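Local coordinates for hemolysin II regulatory protein (Bacillus cereus, PDB 2JJ7) that probably binds DNA as a two-subunit transcriptional regulator of the TetR family, acting on hemolysin II expression, at residues Y56-K61 against P98-L103. Numbering follows the deposited sequence. Where two conformers were deposited one is given.
Sequences YEVFKK and PEIGTL
Ile-100 reaches Val-58 and Phe-59 through CD1: chi1 of -66° sets CG1 beside its own backbone N and anti to the carbonyl carbon, and chi2 of -60° then places CD1. Ile-100 CD1 lies 4.1 Å from Val-58 O, reaching as far as the backbone, and is 4.2 Å from Val-58 CG1. Ile-100 CD1 also sits over one face of the Phe-59 ring, 4.4 Å from Phe-59 CD1. The far end of the same ring meets Leu-103, whose CB is 3.8 Å from Phe-59 CZ and almost as near to CE2; the two side chains run obliquely to each other. Val-58 CG1 also approaches Leu-103 CD1, at 4.5 Å, a looser contact than that of the ring. All four residues are buried and all side-chain-to-side-chain contacts are apolar, which identifies hydrophobic packing. In the all-helical TetR fold, this joins helix 51-62, which follows the predicted helix-turn-helix (29-48) and in TetR-family proteins links it to the C-terminal domain, to helix 98-109 of that domain. The N-to-C directions of the two short segments differ by 125°, and their axes approach to 10.8 Å, so side chains must span most of the gap. Tyr-55 packs edge-to-face with Phe-59 and also touches Leu-103, while Ala-16 and Phe-20 bring helix 5-23 against Val-58 and Leu-103, respectively. Ile-100 also touches Phe-122, and Ile-118 packs on Phe-59.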
loop_
_atom_site.group_PDB
_atom_site.type_symbol
_atom_site.label_atom_id
_atom_site.label_comp_id
_atom_site.label_asym_id
_atom_site.label_seq_id
_atom_site.Cartn_x
_atom_site.Cartn_y
_atom_site.Cartn_z
ATOM N N TYR B 56 -22.639 9.643 0.150
ATOM C CA TYR B 56 -23.276 8.478 -0.460
ATOM C C TYR B 56 -23.500 8.724 -1.955
ATOM O O TYR B 56 -23.163 7.874 -2.778
ATOM C CB TYR B 56 -24.612 8.135 0.215
ATOM C CG TYR B 56 -24.530 7.566 1.625
ATOM C CD1 TYR B 56 -23.334 7.087 2.159
ATOM C CD2 TYR B 56 -25.672 7.474 2.408
ATOM C CE1 TYR B 56 -23.287 6.563 3.453
ATOM C CE2 TYR B 56 -25.633 6.951 3.682
ATOM C CZ TYR B 56 -24.451 6.503 4.206
ATOM O OH TYR B 56 -24.456 5.986 5.489
ATOM N N GLU B 57 -24.044 9.888 -2.299
ATOM C CA GLU B 57 -24.331 10.220 -3.687
ATOM C C GLU B 57 -23.060 10.331 -4.542
ATOM O O GLU B 57 -23.091 10.056 -5.743
ATOM C CB GLU B 57 -25.164 11.502 -3.774
ATOM C CG GLU B 57 -26.597 11.364 -3.280
ATOM C CD GLU B 57 -27.392 10.296 -4.021
ATOM O OE1 GLU B 57 -27.267 10.184 -5.258
ATOM O OE2 GLU B 57 -28.140 9.559 -3.356
ATOM N N VAL B 58 -21.950 10.715 -3.911
ATOM C CA VAL B 58 -20.646 10.772 -4.577
ATOM C C VAL B 58 -20.179 9.372 -4.983
ATOM O O VAL B 58 -19.784 9.158 -6.130
ATOM C CB VAL B 58 -19.574 11.480 -3.712
ATOM C CG1 VAL B 58 -18.155 11.166 -4.218
ATOM C CG2 VAL B 58 -19.816 12.977 -3.742
ATOM N N PHE B 59 -20.258 8.425 -4.051
ATOM C CA PHE B 59 -19.954 7.016 -4.353
ATOM C C PHE B 59 -20.880 6.434 -5.430
ATOM O O PHE B 59 -20.427 5.718 -6.314
ATOM C CB PHE B 59 -19.953 6.173 -3.074
ATOM C CG PHE B 59 -18.569 5.998 -2.485
ATOM C CD1 PHE B 59 -17.732 4.989 -2.949
ATOM C CD2 PHE B 59 -18.104 6.854 -1.488
ATOM C CE1 PHE B 59 -16.418 4.820 -2.417
ATOM C CE2 PHE B 59 -16.817 6.700 -0.948
ATOM C CZ PHE B 59 -15.973 5.677 -1.423
ATOM N N LYS B 60 -22.162 6.789 -5.359
ATOM C CA LYS B 60 -23.158 6.366 -6.337
ATOM C C LYS B 60 -22.855 6.927 -7.736
ATOM O O LYS B 60 -22.883 6.181 -8.701
ATOM C CB LYS B 60 -24.555 6.801 -5.877
ATOM C CG LYS B 60 -25.708 6.241 -6.676
ATOM C CD LYS B 60 -27.008 6.856 -6.192
ATOM C CE LYS B 60 -28.223 6.135 -6.754
ATOM N NZ LYS B 60 -29.489 6.846 -6.412
ATOM N N LYS B 61 -22.572 8.229 -7.835
ATOM C CA LYS B 61 -22.302 8.860 -9.128
ATOM C C LYS B 61 -20.956 8.451 -9.718
ATOM O O LYS B 61 -20.870 8.184 -10.916
ATOM C CB LYS B 61 -22.374 10.393 -9.051
ATOM C CG LYS B 61 -22.335 11.036 -10.441
ATOM C CD LYS B 61 -22.645 12.502 -10.441
ATOM C CE LYS B 61 -22.628 13.065 -11.862
ATOM N NZ LYS B 61 -23.718 12.540 -12.744
ATOM N N PRO B 98 -9.956 9.671 -9.592
ATOM C CA PRO B 98 -8.913 9.537 -8.560
ATOM C C PRO B 98 -9.430 9.659 -7.119
ATOM O O PRO B 98 -8.936 8.957 -6.227
ATOM C CB PRO B 98 -7.912 10.658 -8.895
ATOM C CG PRO B 98 -8.574 11.518 -9.982
ATOM C CD PRO B 98 -9.587 10.641 -10.650
ATOM N N GLU B 99 -10.433 10.514 -6.904
ATOM C CA GLU B 99 -10.977 10.758 -5.567
ATOM C C GLU B 99 -11.590 9.503 -4.946
ATOM O O GLU B 99 -11.521 9.312 -3.729
ATOM C CB GLU B 99 -12.023 11.883 -5.606
ATOM C CG GLU B 99 -11.435 13.225 -5.928
ATOM C CD GLU B 99 -11.362 13.521 -7.417
ATOM O OE1 GLU B 99 -11.705 12.650 -8.258
ATOM O OE2 GLU B 99 -10.972 14.657 -7.743
ATOM N N ILE B 100 -12.208 8.674 -5.789
ATOM C CA ILE B 100 -12.810 7.421 -5.348
ATOM C C ILE B 100 -11.702 6.482 -4.840
ATOM O O ILE B 100 -11.907 5.717 -3.895
ATOM C CB ILE B 100 -13.671 6.775 -6.486
ATOM C CG1 ILE B 100 -14.915 7.641 -6.843
ATOM C CG2 ILE B 100 -14.085 5.346 -6.132
ATOM C CD1 ILE B 100 -15.946 7.896 -5.668
ATOM N N GLY B 101 -10.526 6.552 -5.456
ATOM C CA GLY B 101 -9.375 5.800 -4.971
ATOM C C GLY B 101 -9.058 6.151 -3.525
ATOM O O GLY B 101 -9.016 5.283 -2.643
ATOM N N THR B 102 -8.851 7.440 -3.287
ATOM C CA THR B 102 -8.528 7.962 -1.964
ATOM C C THR B 102 -9.624 7.612 -0.959
ATOM O O THR B 102 -9.333 7.105 0.122
ATOM C CB THR B 102 -8.360 9.501 -2.017
ATOM O OG1 THR B 102 -7.140 9.812 -2.698
ATOM C CG2 THR B 102 -8.330 10.113 -0.611
ATOM N N LEU B 103 -10.879 7.850 -1.333
ATOM C CA LEU B 103 -11.996 7.656 -0.411
ATOM C C LEU B 103 -12.239 6.188 -0.110
ATOM O O LEU B 103 -12.474 5.828 1.054
ATOM C CB LEU B 103 -13.275 8.315 -0.942
ATOM C CG LEU B 103 -13.196 9.824 -1.157
ATOM C CD1 LEU B 103 -14.502 10.339 -1.772
ATOM C CD2 LEU B 103 -12.853 10.553 0.149
#